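Local structure of endo-beta-1,4-glucanase (Ampullaria crossean, 5XBU) at residues G75-C78 / G79-V82; H131-S134 / H135-V139; L143-V147 / G148-A152. The protein probably hydrolyses internal beta-1,4 bonds of cellulose, as a secreted endoglucanase of glycoside hydrolase family 45 built on a double-psi beta-barrel. One frame throughout, in Å; residues are numbered along the deposited sequence.

Contact 1. Residues G75-C78 / G79-V82; sequences GKNC and GKCV
Asn-77 and Lys-80 face each other at the ends of a type II beta turn, closed by Lys-80 N donating to Asn-77 O over 3.1 Å, which overlaps a type I turn from Gly-75 to Cys-78. Gly-79 takes the third place of the type II turn with phi 80°, where a side chain would collide with the carbonyl oxygen of Cys-78; hence the glycine. The two end residues of the turn are joined again through their side chains. Lys-80 bends at chi2 (-71°) and at chi4 (69°), which curls the chain back over the turn and brings Lys-80 NZ to 2.9 Å from Asn-77 OD1. The ammonium nitrogen stands above the amide plane, while CG of Lys-80 lies 3.5 Å from Asn-77 OD1, so the aliphatic part of the lysine packs beside the oxygen that its tip binds. A short polar asparagine suits this buried place: its OD1 accepts from the lysine and its ND2 donates to Tyr-64 O. Lys-80 NZ also forms a salt bridge with Glu-164 of strand 160-165. Cys-78 is linked to Cys-38 by a disulfide and rests on Phe-65, which also shares a backbone hydrogen bond with Asn-77. The turns end the loop that follows helix 62-65 and lead into strand 81-86, with Gly-79 and Lys-80 already bonded through their backbones to Val-108 at the end of strand 104-108.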
ATOM      1  N   GLY A  75     -11.845  -3.400  -6.213  1.00 11.23           N
ATOM      2  CA  GLY A  75     -11.668  -1.968  -6.185  1.00 11.39           C
ATOM      3  C   GLY A  75     -11.069  -1.460  -7.475  1.00 10.55           C
ATOM      4  O   GLY A  75     -10.346  -2.181  -8.178  1.00 10.74           O
ATOM      5  N   LYS A  76     -11.342  -0.187  -7.761  0.63 10.33           N
ATOM      6  CA  LYS A  76     -10.881   0.406  -9.003  0.63 11.15           C
ATOM      7  C   LYS A  76      -9.390   0.230  -9.209  0.63 10.33           C
ATOM      8  O   LYS A  76      -8.945   0.042 -10.341  0.63 10.93           O
ATOM      9  CB  LYS A  76     -11.245   1.889  -9.052  0.63 13.32           C
ATOM     10  CG  LYS A  76     -12.729   2.187  -9.058  0.63 15.70           C
ATOM     11  CD  LYS A  76     -13.367   1.867 -10.360  0.63 18.19           C
ATOM     12  CE  LYS A  76     -14.792   2.304 -10.269  0.63 19.84           C
ATOM     13  NZ  LYS A  76     -14.849   3.657  -9.681  0.63 20.70           N
ATOM     14  N   ASN A  77      -8.592   0.330  -8.136  1.00  9.66           N
ATOM     15  CA  ASN A  77      -7.146   0.291  -8.268  1.00  9.62           C
ATOM     16  C   ASN A  77      -6.528  -1.079  -8.027  1.00  9.69           C
ATOM     17  O   ASN A  77      -5.300  -1.196  -7.959  1.00  9.78           O
ATOM     18  CB  ASN A  77      -6.497   1.405  -7.457  1.00  9.91           C
ATOM     19  CG  ASN A  77      -6.684   2.761  -8.134  1.00 10.44           C
ATOM     20  OD1 ASN A  77      -6.657   2.860  -9.372  1.00 11.31           O
ATOM     21  ND2 ASN A  77      -6.879   3.803  -7.329  1.00 10.84           N
ATOM     22  N   CYS A  78      -7.342  -2.139  -8.027  1.00  9.78           N
ATOM     23  CA  CYS A  78      -6.782  -3.487  -8.082  1.00  9.92           C
ATOM     24  C   CYS A  78      -5.876  -3.612  -9.290  1.00  9.75           C
ATOM     25  O   CYS A  78      -6.221  -3.188 -10.395  1.00 10.34           O
ATOM     26  CB  CYS A  78      -7.894  -4.531  -8.180  1.00 10.31           C
ATOM     27  SG  CYS A  78      -8.703  -4.955  -6.657  1.00  9.94           S
ATOM     28  N   GLY A  79      -4.714  -4.246  -9.079  1.00  9.81           N
ATOM     29  CA  GLY A  79      -3.788  -4.486 -10.147  1.00 10.52           C
ATOM     30  C   GLY A  79      -2.916  -3.321 -10.532  1.00 11.28           C
ATOM     31  O   GLY A  79      -2.024  -3.488 -11.379  1.00 12.63           O
ATOM     32  N   LYS A  80      -3.098  -2.153  -9.920  1.00 10.57           N
ATOM     33  CA  LYS A  80      -2.149  -1.058 -10.127  1.00 10.39           C
ATOM     34  C   LYS A  80      -0.860  -1.372  -9.399  1.00  9.19           C
ATOM     35  O   LYS A  80      -0.850  -2.101  -8.418  1.00  9.85           O
ATOM     36  CB  LYS A  80      -2.691   0.271  -9.563  1.00 12.61           C
ATOM     37  CG  LYS A  80      -3.924   0.814 -10.251  1.00 15.80           C
ATOM     38  CD  LYS A  80      -3.556   1.322 -11.634  1.00 19.00           C
ATOM     39  CE  LYS A  80      -4.678   2.159 -12.234  1.00 21.31           C
ATOM     40  NZ  LYS A  80      -4.891   3.489 -11.531  1.00 22.57           N
ATOM     41  N   CYS A  81       0.230  -0.796  -9.881  1.00  9.10           N
ATOM     42  CA  CYS A  81       1.504  -0.874  -9.191  1.00  9.33           C
ATOM     43  C   CYS A  81       1.933   0.508  -8.717  1.00  9.51           C
ATOM     44  O   CYS A  81       1.672   1.535  -9.359  1.00 10.37           O
ATOM     45  CB  CYS A  81       2.588  -1.478 -10.087  1.00 10.10           C
ATOM     46  SG  CYS A  81       2.351  -3.273 -10.275  1.00 10.59           S
ATOM     47  N   VAL A  82       2.593   0.515  -7.566  1.00  9.08           N
ATOM     48  CA  VAL A  82       3.102   1.725  -6.951  1.00  9.15           C
ATOM     49  C   VAL A  82       4.586   1.525  -6.640  1.00  9.23           C
ATOM     50  O   VAL A  82       4.987   0.477  -6.123  1.00 10.32           O
ATOM     51  CB  VAL A  82       2.311   2.136  -5.688  1.00  9.17           C
ATOM     52  CG1 VAL A  82       0.887   2.550  -6.068  1.00  9.55           C
ATOM     53  CG2 VAL A  82       2.320   1.102  -4.607  1.00  9.77           C
TER

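Contact 2. Residues H131-S134 / H135-V139; sequences HVNS and HGYEV
His-131 begins the hairpin-like bend by presenting its carbonyl oxygen to Glu-138, whose CA lies 3.5 Å from His-131 O in a CA-H...O contact. Val-132 follows with its beta-branched side chain laid against the returning backbone: Val-132 CG1 is 3.6 Å from Gly-136 O, and CG2 lies near Gly-136 CA. Asn-133 takes part in all four hydrogen bonds across the bend. Asn-133 N donates to Tyr-137 O (2.8 Å), and its carbonyl oxygen receives Gly-136 N, closing a type I beta turn. A chi1 of 65° tucks the amide back over its own backbone. There Asn-133 OD1 accepts His-135 N at 3.0 Å, an Asx turn combined with the type I turn, and Tyr-137 N at 3.1 Å, the two donors coming from opposite faces of the amide plane. The same oxygen lies at the edge of the Tyr-137 ring, whose plane is turned 85° from the amide. Ser-134 places OG over one face of the His-135 imidazole, offset toward the rim, and both side chains reach Glu-119, OG at its carbonyl and His-135 NE2 at its carboxylate. Gly-136, with phi 94°, occupies a position where a CB would jam against the preceding carbonyl. Asn-133 ND2 donates to Trp-120 O and Ser-26 OG, so both ends of this buried amide are satisfied, which should fix its rotation and hold the bend without regular secondary structure.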
ATOM      1  N   HIS A 131      -7.299  14.682   2.235  1.00  9.70           N
ATOM      2  CA  HIS A 131      -7.626  13.909   3.414  1.00  9.59           C
ATOM      3  C   HIS A 131      -6.430  13.040   3.781  1.00  9.06           C
ATOM      4  O   HIS A 131      -5.787  12.443   2.918  1.00  9.49           O
ATOM      5  CB  HIS A 131      -8.835  13.032   3.127  1.00 10.64           C
ATOM      6  CG  HIS A 131     -10.096  13.815   2.984  1.00 12.34           C
ATOM      7  ND1 HIS A 131     -10.613  14.245   1.774  1.00 13.79           N
ATOM      8  CD2 HIS A 131     -10.943  14.255   3.931  1.00 14.56           C
ATOM      9  CE1 HIS A 131     -11.722  14.934   1.997  1.00 14.55           C
ATOM     10  NE2 HIS A 131     -11.956  14.925   3.294  1.00 15.57           N
ATOM     11  N   VAL A 132      -6.129  12.984   5.077  1.00  9.00           N
ATOM     12  CA  VAL A 132      -4.941  12.280   5.538  1.00  9.02           C
ATOM     13  C   VAL A 132      -5.289  11.356   6.697  1.00  8.78           C
ATOM     14  O   VAL A 132      -6.341  11.475   7.342  1.00  9.49           O
ATOM     15  CB  VAL A 132      -3.821  13.265   5.949  1.00  9.96           C
ATOM     16  CG1 VAL A 132      -3.352  14.017   4.761  1.00 10.41           C
ATOM     17  CG2 VAL A 132      -4.266  14.174   7.109  1.00 10.76           C
ATOM     18  N   ASN A 133      -4.386  10.405   6.955  1.00  9.02           N
ATOM     19  CA  ASN A 133      -4.498   9.590   8.150  1.00  9.28           C
ATOM     20  C   ASN A 133      -4.011  10.354   9.379  1.00  9.55           C
ATOM     21  O   ASN A 133      -3.610  11.516   9.298  1.00  9.79           O
ATOM     22  CB  ASN A 133      -3.828   8.211   8.005  1.00  9.41           C
ATOM     23  CG  ASN A 133      -2.323   8.254   7.829  1.00  8.89           C
ATOM     24  OD1 ASN A 133      -1.664   9.245   8.126  1.00  9.20           O
ATOM     25  ND2 ASN A 133      -1.775   7.148   7.334  1.00  9.46           N
ATOM     26  N   SER A 134      -4.030   9.671  10.512  1.00  9.86           N
ATOM     27  CA  SER A 134      -3.692  10.279  11.789  1.00 10.98           C
ATOM     28  C   SER A 134      -2.241  10.730  11.860  1.00 11.38           C
ATOM     29  O   SER A 134      -1.893  11.459  12.784  1.00 13.05           O
ATOM     30  CB  SER A 134      -3.994   9.292  12.909  1.00 11.87           C
ATOM     31  OG  SER A 134      -3.063   8.217  12.918  1.00 12.33           O
ATOM     32  N   HIS A 135      -1.400  10.327  10.912  1.00 10.68           N
ATOM     33  CA  HIS A 135       0.000  10.706  10.860  1.00 10.58           C
ATOM     34  C   HIS A 135       0.310  11.676   9.738  1.00 10.09           C
ATOM     35  O   HIS A 135       1.475  12.042   9.551  1.00 10.90           O
ATOM     36  CB  HIS A 135       0.874   9.464  10.801  1.00 11.22           C
ATOM     37  CG  HIS A 135       0.724   8.623  12.024  1.00 12.04           C
ATOM     38  ND1 HIS A 135       1.012   9.103  13.281  1.00 13.10           N
ATOM     39  CD2 HIS A 135       0.272   7.356  12.192  1.00 12.61           C
ATOM     40  CE1 HIS A 135       0.762   8.158  14.167  1.00 13.56           C
ATOM     41  NE2 HIS A 135       0.314   7.087  13.538  1.00 13.20           N
ATOM     42  N   GLY A 136      -0.723  12.126   8.998  1.00  9.68           N
ATOM     43  CA  GLY A 136      -0.560  13.168   8.010  1.00  9.59           C
ATOM     44  C   GLY A 136      -0.313  12.706   6.595  1.00  9.13           C
ATOM     45  O   GLY A 136       0.039  13.541   5.750  1.00  9.64           O
ATOM     46  N   TYR A 137      -0.559  11.430   6.290  1.00  8.69           N
ATOM     47  CA  TYR A 137      -0.317  10.920   4.942  1.00  8.39           C
ATOM     48  C   TYR A 137      -1.621  10.738   4.184  1.00  7.88           C
ATOM     49  O   TYR A 137      -2.620  10.263   4.737  1.00  8.29           O
ATOM     50  CB  TYR A 137       0.448   9.580   4.980  1.00  8.59           C
ATOM     51  CG  TYR A 137       1.772   9.742   5.679  1.00  8.47           C
ATOM     52  CD1 TYR A 137       2.840  10.301   5.014  1.00  8.80           C
ATOM     53  CD2 TYR A 137       1.910   9.368   6.999  1.00  9.07           C
ATOM     54  CE1 TYR A 137       4.069  10.510   5.662  1.00  9.15           C
ATOM     55  CE2 TYR A 137       3.137   9.568   7.666  1.00  9.47           C
ATOM     56  CZ  TYR A 137       4.194  10.120   6.978  1.00  9.24           C
ATOM     57  OH  TYR A 137       5.379  10.314   7.680  1.00 10.49           O
ATOM     58  N   GLU A 138      -1.584  11.070   2.899  1.00  8.08           N
ATOM     59  CA  GLU A 138      -2.778  10.958   2.047  1.00  8.04           C
ATOM     60  C   GLU A 138      -3.145   9.532   1.676  1.00  7.86           C
ATOM     61  O   GLU A 138      -4.229   9.319   1.122  1.00  8.23           O
ATOM     62  CB  GLU A 138      -2.634  11.774   0.772  1.00  8.30           C
ATOM     63  CG  GLU A 138      -1.610  11.241  -0.183  1.00  8.55           C
ATOM     64  CD  GLU A 138      -1.590  11.912  -1.530  1.00  8.99           C
ATOM     65  OE1 GLU A 138      -2.244  12.976  -1.702  1.00 10.35           O
ATOM     66  OE2 GLU A 138      -0.948  11.346  -2.446  1.00  9.24           O
ATOM     67  N   VAL A 139      -2.245   8.579   1.884  1.00  8.04           N
ATOM     68  CA  VAL A 139      -2.470   7.191   1.533  1.00  7.96           C
ATOM     69  C   VAL A 139      -1.557   6.354   2.411  1.00  7.81           C
ATOM     70  O   VAL A 139      -0.513   6.824   2.889  1.00  8.28           O
ATOM     71  CB  VAL A 139      -2.212   6.943   0.026  1.00  8.29           C
ATOM     72  CG1 VAL A 139      -0.770   7.093  -0.340  1.00  8.37           C
ATOM     73  CG2 VAL A 139      -2.777   5.612  -0.435  1.00  8.90           C
TER

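Contact 3. Residues L143-V147 / G148-A152; sequences LQDQV and GQVEA
Asp-145 OD1 gathers two backbone N-H groups of the following segment, Val-150 N at 2.8 Å and Glu-151 N at 3.1 Å. Both approach from the same face of the carboxylate plane, and Val-150 N lies on the anti side of the oxygen. The reach depends on chi1 of Asp-145 (-165°), which turns the carboxylate away from its own backbone N and across to the amides of Val-150 and Glu-151, in a run (149-152) with helical backbone angles. An aspartate fits here because one short, probably charged group can accept from successive amides that point the same way. A second bridge runs back from Gln-149: its chain, bent at chi2, folds over the turn until Gln-149 OE1 takes Val-147 N at 3.0 Å, the donor lying in the carbonyl plane. The CG2 methyl of Val-147 packs against that oxygen, 3.3 Å from Gln-149 OE1.

Behind these groups the backbone turns through a type I beta turn in which Gly-148 N donates to Asp-145 O (2.9 Å). Gly-148 ends the turn at phi 80°, where a CB would run into Val-147 O, which suits glycine. Val-150 points back toward the strand, with Val-150 CG2 3.7 Å from Leu-143 CB, a small apolar patch extended by Trp-155, which touches both side chains. Further out, Gln-149 NE2 donates to the carbonyl oxygens of Leu-53 and Lys-55, which fixes which end of the amide faces Val-147. Glu-151 makes a salt bridge to Arg-29 of strand 22-30, and Asp-145 OD2 makes a long, weak ion pair with the same guanidinium. The turn follows directly on the end of strand 140-144, flanked by strands 22-30 and 57-60, with helix 50-54 beside Gln-144 and Gln-146.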
ATOM      1  N   LEU A 143       1.939  -3.706   3.575  1.00  9.38           N
ATOM      2  CA  LEU A 143       2.779  -4.511   2.705  1.00 10.01           C
ATOM      3  C   LEU A 143       2.745  -5.974   3.156  1.00 10.65           C
ATOM      4  O   LEU A 143       3.051  -6.284   4.305  1.00 11.41           O
ATOM      5  CB  LEU A 143       4.230  -3.993   2.725  1.00  9.99           C
ATOM      6  CG  LEU A 143       4.352  -2.474   2.442  1.00 10.32           C
ATOM      7  CD1 LEU A 143       5.796  -2.077   2.505  1.00 11.34           C
ATOM      8  CD2 LEU A 143       3.742  -2.098   1.097  1.00 10.07           C
ATOM      9  N   GLN A 144       2.385  -6.872   2.238  1.00 10.95           N
ATOM     10  CA  GLN A 144       2.318  -8.308   2.543  1.00 11.96           C
ATOM     11  C   GLN A 144       3.698  -8.820   2.950  1.00 12.22           C
ATOM     12  O   GLN A 144       4.689  -8.592   2.249  1.00 12.18           O
ATOM     13  CB  GLN A 144       1.849  -9.026   1.287  1.00 11.87           C
ATOM     14  CG  GLN A 144       1.814 -10.555   1.381  1.00 12.29           C
ATOM     15  CD  GLN A 144       0.844 -11.068   2.404  1.00 13.65           C
ATOM     16  OE1 GLN A 144       1.239 -11.517   3.481  1.00 14.99           O
ATOM     17  NE2 GLN A 144      -0.460 -10.981   2.080  1.00 15.17           N
ATOM     18  N   ASP A 145       3.744  -9.548   4.070  1.00 13.72           N
ATOM     19  CA  ASP A 145       5.011 -10.023   4.615  1.00 15.35           C
ATOM     20  C   ASP A 145       4.957 -11.504   4.981  1.00 15.88           C
ATOM     21  O   ASP A 145       5.782 -11.957   5.773  1.00 16.32           O
ATOM     22  CB  ASP A 145       5.432  -9.176   5.836  1.00 16.84           C
ATOM     23  CG  ASP A 145       6.911  -9.368   6.245  1.00 17.89           C
ATOM     24  OD1 ASP A 145       7.811  -9.525   5.377  1.00 18.15           O
ATOM     25  OD2 ASP A 145       7.172  -9.359   7.462  1.00 19.37           O
ATOM     26  N   GLN A 146       4.016 -12.271   4.406  1.00 16.33           N
ATOM     27  CA  GLN A 146       3.814 -13.661   4.823  1.00 17.52           C
ATOM     28  C   GLN A 146       5.103 -14.461   4.812  1.00 16.90           C
ATOM     29  O   GLN A 146       5.325 -15.285   5.704  1.00 17.89           O
ATOM     30  CB  GLN A 146       2.735 -14.339   3.962  1.00 19.34           C
ATOM     31  CG  GLN A 146       2.565 -15.861   4.213  1.00 21.57           C
ATOM     32  CD  GLN A 146       1.205 -16.253   4.772  1.00 23.02           C
ATOM     33  OE1 GLN A 146       0.509 -15.462   5.385  1.00 23.63           O
ATOM     34  NE2 GLN A 146       0.835 -17.509   4.571  1.00 23.83           N
ATOM     35  N   VAL A 147       5.960 -14.258   3.811  1.00 16.03           N
ATOM     36  CA  VAL A 147       7.196 -15.037   3.681  1.00 16.10           C
ATOM     37  C   VAL A 147       8.438 -14.203   3.994  1.00 16.59           C
ATOM     38  O   VAL A 147       9.569 -14.575   3.628  1.00 17.43           O
ATOM     39  CB  VAL A 147       7.288 -15.749   2.323  1.00 16.26           C
ATOM     40  CG1 VAL A 147       6.043 -16.561   2.079  1.00 16.58           C
ATOM     41  CG2 VAL A 147       7.546 -14.764   1.179  1.00 16.21           C
ATOM     42  N   GLY A 148       8.255 -13.094   4.695  1.00 16.48           N
ATOM     43  CA  GLY A 148       9.393 -12.297   5.085  1.00 16.93           C
ATOM     44  C   GLY A 148       9.933 -11.393   4.003  1.00 16.79           C
ATOM     45  O   GLY A 148      11.064 -10.905   4.136  1.00 17.74           O
ATOM     46  N   GLN A 149       9.155 -11.123   2.949  1.00 16.20           N
ATOM     47  CA  GLN A 149       9.682 -10.325   1.844  1.00 16.12           C
ATOM     48  C   GLN A 149       9.898  -8.867   2.222  1.00 16.23           C
ATOM     49  O   GLN A 149      10.754  -8.188   1.625  1.00 16.98           O
ATOM     50  CB  GLN A 149       8.777 -10.436   0.618  1.00 15.76           C
ATOM     51  CG  GLN A 149       7.306  -9.958   0.765  1.00 14.65           C
ATOM     52  CD  GLN A 149       6.357 -11.077   1.188  1.00 13.42           C
ATOM     53  OE1 GLN A 149       6.569 -11.765   2.193  1.00 14.13           O
ATOM     54  NE2 GLN A 149       5.301 -11.278   0.400  1.00 12.64           N
ATOM     55  N   VAL A 150       9.139  -8.357   3.197  1.00 15.48           N
ATOM     56  CA  VAL A 150       9.369  -6.993   3.692  1.00 15.76           C
ATOM     57  C   VAL A 150      10.473  -7.007   4.729  1.00 15.94           C
ATOM     58  O   VAL A 150      11.314  -6.104   4.759  1.00 15.47           O
ATOM     59  CB  VAL A 150       8.076  -6.352   4.227  1.00 16.66           C
ATOM     60  CG1 VAL A 150       8.339  -4.905   4.615  1.00 16.98           C
ATOM     61  CG2 VAL A 150       7.009  -6.418   3.158  1.00 17.34           C
ATOM     62  N   GLU A 151      10.530  -8.050   5.572  1.00 17.02           N
ATOM     63  CA  GLU A 151      11.656  -8.212   6.482  1.00 18.42           C
ATOM     64  C   GLU A 151      12.964  -8.223   5.711  1.00 17.08           C
ATOM     65  O   GLU A 151      13.960  -7.656   6.174  1.00 17.23           O
ATOM     66  CB  GLU A 151      11.489  -9.513   7.270  1.00 21.10           C
ATOM     67  CG  GLU A 151      12.657  -9.844   8.182  1.00 23.84           C
ATOM     68  CD  GLU A 151      12.809  -8.868   9.335  1.00 26.40           C
ATOM     69  OE1 GLU A 151      11.821  -8.161   9.642  1.00 27.49           O
ATOM     70  OE2 GLU A 151      13.914  -8.809   9.926  1.00 27.52           O
ATOM     71  N   ALA A 152      12.982  -8.847   4.526  1.00 16.85           N
ATOM     72  CA  ALA A 152      14.195  -8.908   3.705  1.00 17.45           C
ATOM     73  C   ALA A 152      14.630  -7.548   3.168  1.00 17.65           C
ATOM     74  O   ALA A 152      15.813  -7.376   2.843  1.00 18.95           O
ATOM     75  CB  ALA A 152      14.004  -9.876   2.540  1.00 18.07           C
TER

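From the N terminus, contact 1 comes first and closes the tight turns that bring the chain from the loop after helix 62-65 into strand 81-86. Contact 2 follows, bending the loop that leads from helix 118-121 toward strand 140-144 and setting Tyr-137 and Glu-138 against strand 22-30, which also pairs with strand 140-144. Contact 3 then turns the chain as it leaves that strand on the way to strand 160-165. The three stand in series; none nests within or crosses another. Contacts 2 and 3 bracket strand 140-144 from opposite sides of the chain's centre, their own centres about 23 Å apart. Contacts 1 and 3 reach the same mixed sheet without touching.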